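Local coordinates for protein putative mandelate racemase/muconate lactonizing enzyme (Bordetella bronchiseptica, PDB 3DDM) that belongs to the mandelate racemase/muconate lactonizing enzyme family of the enolase superfamily, pairing an N-terminal capping domain with a TIM-like barrel, its own function unassigned, at residues G311-Q317 against R345-A351; I10-R14 against V45-D49. The protein carries 1 engineered substitution. All blocks are in the same frame, centred on the assembly; numbering follows the deposited sequence.

Overall arrangement
Interaction 1 is buried, its centre 12 Å from the centre of the chain, while interaction 2 lies only partly buried at 26 Å; their centres are 24 Å apart and their nearest atoms about 10 Å, so they do not touch. The first joins helices 313-325 and 343-346 in the barrel domain, by close backbone packing at a glycine, apolar side chains around it and one side-chain hydrogen bond. The second pairs the lead-in to strand 14-23 with the end of strand 37-46 in the N-terminal domain, through main-chain hydrogen bonds and a salt bridge. Strand 37-46 links the two: Val45 and Glu46 belong to interaction 2, and Leu42 packs against Ile314 and Leu348 of interaction 1.

Interaction 1 of 2, residues G311-Q317 against R345-A351; sequences GAGIGLQ and RSLLSPA
This is a tight, buried helix-to-loop packing in the barrel domain, where the start of helix 313-325 meets helix 343-346 and the chain that follows. Ala312 is the N-cap, and Gly313 opens the first helix with phi/psi -60/-41. At Gly313 the backbones come closest: its CA is 3.9 Å from Arg345 CA, its N 3.2 Å from Arg345 CA, and its C 3.4 Å from Leu348 O. A beta carbon on Gly313 would clash with Leu348 CB and Arg345 O. Gly313 CA also makes a CA-H...O contact of 3.6 Å with Leu348 O.

Ser346 to Ser349 form a type I turn, and Ser349 OG (chi1 p) donates a 2.6 Å hydrogen bond back to Arg345 O. Leu348 (m, t) brings CD1 to 4.1 Å from Ile314 CG1 (m, m), while Leu316 CD2 lies 4.0 Å from Arg345 CG. Gln317 folds over with chi1 and chi2 both m, so that its OE1 accepts a 3.0 Å hydrogen bond from Ala351 N in a 3-10 segment; NE2 bonds to Leu368 O.

Glu56 of strand 52-56 accepts hydrogen bonds from Ala312 N and Gly315 N, while Leu316 packs on strand 334-338. The start of this barrel helix, which follows strand 304-309, thus sits where barrel and N-terminal domain meet in the two-domain enolase-superfamily architecture.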
loop_
_atom_site.group_PDB
_atom_site.type_symbol
_atom_site.label_atom_id
_atom_site.label_comp_id
_atom_site.label_asym_id
_atom_site.label_seq_id
_atom_site.Cartn_x
_atom_site.Cartn_y
_atom_site.Cartn_z
ATOM N N GLY A 311 -2.812 -19.368 0.393
ATOM C CA GLY A 311 -1.572 -19.247 -0.353
ATOM C C GLY A 311 -0.919 -20.604 -0.525
ATOM O O GLY A 311 -1.610 -21.607 -0.713
ATOM N N ALA A 312 0.411 -20.636 -0.455
ATOM C CA ALA A 312 1.171 -21.871 -0.608
ATOM C C ALA A 312 1.224 -22.655 0.702
ATOM O O ALA A 312 0.697 -22.213 1.725
ATOM C CB ALA A 312 2.580 -21.556 -1.101
ATOM N N GLY A 313 1.887 -23.809 0.663
ATOM C CA GLY A 313 1.980 -24.674 1.825
ATOM C C GLY A 313 2.634 -24.158 3.095
ATOM O O GLY A 313 2.139 -24.424 4.199
ATOM N N ILE A 314 3.740 -23.435 2.962
ATOM C CA ILE A 314 4.438 -22.923 4.135
ATOM C C ILE A 314 3.521 -22.089 5.024
ATOM O O ILE A 314 3.454 -22.299 6.238
ATOM C CB ILE A 314 5.665 -22.077 3.720
ATOM C CG1 ILE A 314 6.659 -22.959 2.959
ATOM C CG2 ILE A 314 6.355 -21.497 4.947
ATOM C CD1 ILE A 314 7.216 -24.106 3.780
ATOM N N GLY A 315 2.807 -21.149 4.412
ATOM C CA GLY A 315 1.912 -20.293 5.164
ATOM C C GLY A 315 0.791 -21.084 5.788
ATOM O O GLY A 315 0.361 -20.789 6.899
ATOM N N LEU A 316 0.307 -22.090 5.070
ATOM C CA LEU A 316 -0.773 -22.926 5.585
ATOM C C LEU A 316 -0.304 -23.715 6.808
ATOM O O LEU A 316 -1.021 -23.795 7.807
ATOM C CB LEU A 316 -1.274 -23.900 4.508
ATOM C CG LEU A 316 -2.416 -24.795 5.001
ATOM C CD1 LEU A 316 -3.566 -23.924 5.471
ATOM C CD2 LEU A 316 -2.870 -25.736 3.894
ATOM N N GLN A 317 0.890 -24.305 6.719
ATOM C CA GLN A 317 1.441 -25.069 7.833
ATOM C C GLN A 317 1.606 -24.127 9.026
ATOM O O GLN A 317 1.294 -24.493 10.164
ATOM C CB GLN A 317 2.792 -25.699 7.450
ATOM C CG GLN A 317 2.704 -26.874 6.436
ATOM C CD GLN A 317 2.405 -28.238 7.085
ATOM O OE1 GLN A 317 1.628 -29.039 6.552
ATOM N NE2 GLN A 317 3.040 -28.507 8.225
ATOM N N ARG A 345 0.673 -25.289 -2.784
ATOM C CA ARG A 345 0.165 -25.582 -1.447
ATOM C C ARG A 345 0.372 -27.060 -1.101
ATOM O O ARG A 345 0.880 -27.387 -0.032
ATOM C CB ARG A 345 -1.323 -25.289 -1.330
ATOM C CG ARG A 345 -1.889 -25.666 0.043
ATOM C CD ARG A 345 -3.161 -26.474 -0.078
ATOM N NE ARG A 345 -4.006 -25.901 -1.111
ATOM C CZ ARG A 345 -4.863 -26.595 -1.846
ATOM N NH1 ARG A 345 -5.005 -27.908 -1.659
ATOM N NH2 ARG A 345 -5.545 -25.980 -2.794
ATOM N N SER A 346 -0.021 -27.948 -2.011
ATOM C CA SER A 346 0.090 -29.385 -1.786
ATOM C C SER A 346 1.508 -29.916 -1.636
ATOM O O SER A 346 1.749 -30.834 -0.847
ATOM C CB SER A 346 -0.599 -30.147 -2.912
ATOM O OG SER A 346 -1.965 -29.788 -2.994
ATOM N N LEU A 347 2.443 -29.353 -2.388
ATOM C CA LEU A 347 3.815 -29.818 -2.321
ATOM C C LEU A 347 4.511 -29.320 -1.052
ATOM O O LEU A 347 5.620 -29.744 -0.741
ATOM C CB LEU A 347 4.585 -29.362 -3.577
ATOM C CG LEU A 347 4.084 -29.917 -4.932
ATOM C CD1 LEU A 347 4.715 -29.178 -6.086
ATOM C CD2 LEU A 347 4.380 -31.395 -5.047
ATOM N N LEU A 348 3.860 -28.441 -0.299
ATOM C CA LEU A 348 4.484 -27.905 0.904
ATOM C C LEU A 348 3.663 -28.025 2.176
ATOM O O LEU A 348 3.938 -27.329 3.149
ATOM C CB LEU A 348 4.847 -26.438 0.690
ATOM C CG LEU A 348 5.907 -26.155 -0.370
ATOM C CD1 LEU A 348 5.932 -24.669 -0.718
ATOM C CD2 LEU A 348 7.245 -26.608 0.156
ATOM N N SER A 349 2.657 -28.889 2.187
ATOM C CA SER A 349 1.863 -29.044 3.392
ATOM C C SER A 349 1.570 -30.502 3.702
ATOM O O SER A 349 0.461 -30.985 3.474
ATOM C CB SER A 349 0.560 -28.251 3.278
ATOM O OG SER A 349 -0.096 -28.547 2.063
ATOM N N PRO A 350 2.575 -31.224 4.227
ATOM C CA PRO A 350 2.458 -32.640 4.586
ATOM C C PRO A 350 1.422 -32.959 5.651
ATOM O O PRO A 350 0.989 -34.106 5.773
ATOM C CB PRO A 350 3.879 -33.019 5.016
ATOM C CG PRO A 350 4.531 -31.713 5.345
ATOM C CD PRO A 350 3.976 -30.786 4.301
ATOM N N ALA A 351 1.016 -31.960 6.422
ATOM C CA ALA A 351 0.018 -32.198 7.457
ATOM C C ALA A 351 -1.283 -32.669 6.816
ATOM O O ALA A 351 -2.085 -33.368 7.435
ATOM C CB ALA A 351 -0.222 -30.925 8.267
#

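Interaction 2 of 2, residues I10-R14 against V45-D49; sequences ITPAR and VEDSD
A classic beta bulge joins the first strand of the N-terminal domain's three-stranded antiparallel sheet to its neighbour: Ala13 and Arg14 both face Glu46. The pairing is made as the loop 10-13 enters strand 14-23, beside the end of strand 37-46.

Among the main-chain bonds, Ala13 N donates a hydrogen bond of 2.9 Å to Glu46 O, and Arg14 N reaches the same oxygen weakly at 3.5 Å. In return Glu46 N donates one of 2.8 Å to Arg14 O, making Arg14 and Glu46 an antiparallel hydrogen-bonded pair with CA atoms 5.1 Å apart. The backbone is extended at Arg14 (-141/135) and Glu46 (-95/132), whereas Ala13 takes -129/-38, the kink that lets two residues share one partner. Pro12 and Asp47 come next in register, CA to CA 4.8 Å.

Apolar contact is slight: Pro12 CB touches Val45 CG1 at 4.1 Å, and Val45 packs on helix 110-131.

Beyond the strand, Ser48 N donates a 2.6 Å hydrogen bond to Asp47 OD2, and Thr11 CB lies 3.5 Å from Ser48 OG.

Charge closes the account. Asp47 OD1 and Asp49 OD2 both form salt bridges with Arg131. Arg14 and Glu46 project from one face of the sheet, extended through chi2, then turn at chi3 (135° and -48°) to bring Arg14 NH1 and Glu46 OE1 into a salt bridge of 2.8 Å.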
loop_
_atom_site.group_PDB
_atom_site.type_symbol
_atom_site.label_atom_id
_atom_site.label_comp_id
_atom_site.label_asym_id
_atom_site.label_seq_id
_atom_site.Cartn_x
_atom_site.Cartn_y
_atom_site.Cartn_z
ATOM N N ILE A 10 18.545 -14.310 18.582
ATOM C CA ILE A 10 18.538 -14.467 17.133
ATOM C C ILE A 10 19.498 -13.469 16.496
ATOM O O ILE A 10 19.484 -12.290 16.841
ATOM C CB ILE A 10 17.146 -14.180 16.533
ATOM C CG1 ILE A 10 16.050 -14.795 17.404
ATOM C CG2 ILE A 10 17.076 -14.726 15.108
ATOM C CD1 ILE A 10 16.082 -16.291 17.449
ATOM N N THR A 11 20.318 -13.930 15.560
ATOM C CA THR A 11 21.252 -13.037 14.889
ATOM C C THR A 11 21.251 -13.314 13.393
ATOM O O THR A 11 22.160 -13.958 12.875
ATOM C CB THR A 11 22.691 -13.201 15.426
ATOM O OG1 THR A 11 22.695 -13.040 16.851
ATOM C CG2 THR A 11 23.609 -12.142 14.808
ATOM N N PRO A 12 20.226 -12.814 12.677
ATOM C CA PRO A 12 20.090 -13.004 11.230
ATOM C C PRO A 12 21.391 -12.663 10.522
ATOM O O PRO A 12 22.081 -11.728 10.920
ATOM C CB PRO A 12 18.968 -12.042 10.867
ATOM C CG PRO A 12 18.141 -12.007 12.111
ATOM C CD PRO A 12 19.182 -11.905 13.180
ATOM N N ALA A 13 21.720 -13.413 9.474
ATOM C CA ALA A 13 22.948 -13.179 8.731
ATOM C C ALA A 13 22.701 -13.065 7.235
ATOM O O ALA A 13 23.339 -12.269 6.546
ATOM C CB ALA A 13 23.931 -14.296 9.002
ATOM N N ARG A 14 21.779 -13.878 6.733
ATOM C CA ARG A 14 21.441 -13.877 5.319
ATOM C C ARG A 14 19.939 -14.050 5.226
ATOM O O ARG A 14 19.367 -14.879 5.928
ATOM C CB ARG A 14 22.167 -15.022 4.607
ATOM C CG ARG A 14 21.779 -15.221 3.147
ATOM C CD ARG A 14 22.672 -16.272 2.476
ATOM N NE ARG A 14 21.914 -17.223 1.658
ATOM C CZ ARG A 14 21.091 -18.152 2.147
ATOM N NH1 ARG A 14 20.911 -18.272 3.460
ATOM N NH2 ARG A 14 20.433 -18.962 1.322
ATOM N N VAL A 45 15.459 -17.316 6.447
ATOM C CA VAL A 45 16.390 -16.517 7.221
ATOM C C VAL A 45 17.477 -17.414 7.793
ATOM O O VAL A 45 17.182 -18.347 8.540
ATOM C CB VAL A 45 15.704 -15.819 8.397
ATOM C CG1 VAL A 45 16.756 -15.082 9.229
ATOM C CG2 VAL A 45 14.637 -14.857 7.882
ATOM N N GLU A 46 18.729 -17.145 7.435
ATOM C CA GLU A 46 19.833 -17.937 7.951
ATOM C C GLU A 46 20.452 -17.280 9.178
ATOM O O GLU A 46 20.763 -16.089 9.186
ATOM C CB GLU A 46 20.922 -18.143 6.904
ATOM C CG GLU A 46 21.916 -19.211 7.334
ATOM C CD GLU A 46 23.088 -19.341 6.392
ATOM O OE1 GLU A 46 22.853 -19.414 5.165
ATOM O OE2 GLU A 46 24.242 -19.381 6.877
ATOM N N ASP A 47 20.627 -18.097 10.205
ATOM C CA ASP A 47 21.191 -17.704 11.486
ATOM C C ASP A 47 22.689 -17.438 11.376
ATOM O O ASP A 47 23.323 -17.767 10.370
ATOM C CB ASP A 47 20.955 -18.848 12.469
ATOM C CG ASP A 47 21.030 -18.418 13.899
ATOM O OD1 ASP A 47 20.781 -19.281 14.772
ATOM O OD2 ASP A 47 21.331 -17.232 14.151
ATOM N N SER A 48 23.251 -16.849 12.424
ATOM C CA SER A 48 24.682 -16.569 12.473
ATOM C C SER A 48 25.422 -17.892 12.718
ATOM O O SER A 48 26.629 -17.985 12.505
ATOM C CB SER A 48 24.992 -15.593 13.606
ATOM O OG SER A 48 24.567 -16.129 14.847
ATOM N N ASP A 49 24.687 -18.907 13.175
ATOM C CA ASP A 49 25.264 -20.224 13.425
ATOM C C ASP A 49 25.002 -21.152 12.234
ATOM O O ASP A 49 25.379 -22.329 12.254
ATOM C CB ASP A 49 24.666 -20.856 14.689
ATOM C CG ASP A 49 24.969 -20.057 15.958
ATOM O OD1 ASP A 49 25.960 -19.283 15.972
ATOM O OD2 ASP A 49 24.219 -20.225 16.950
#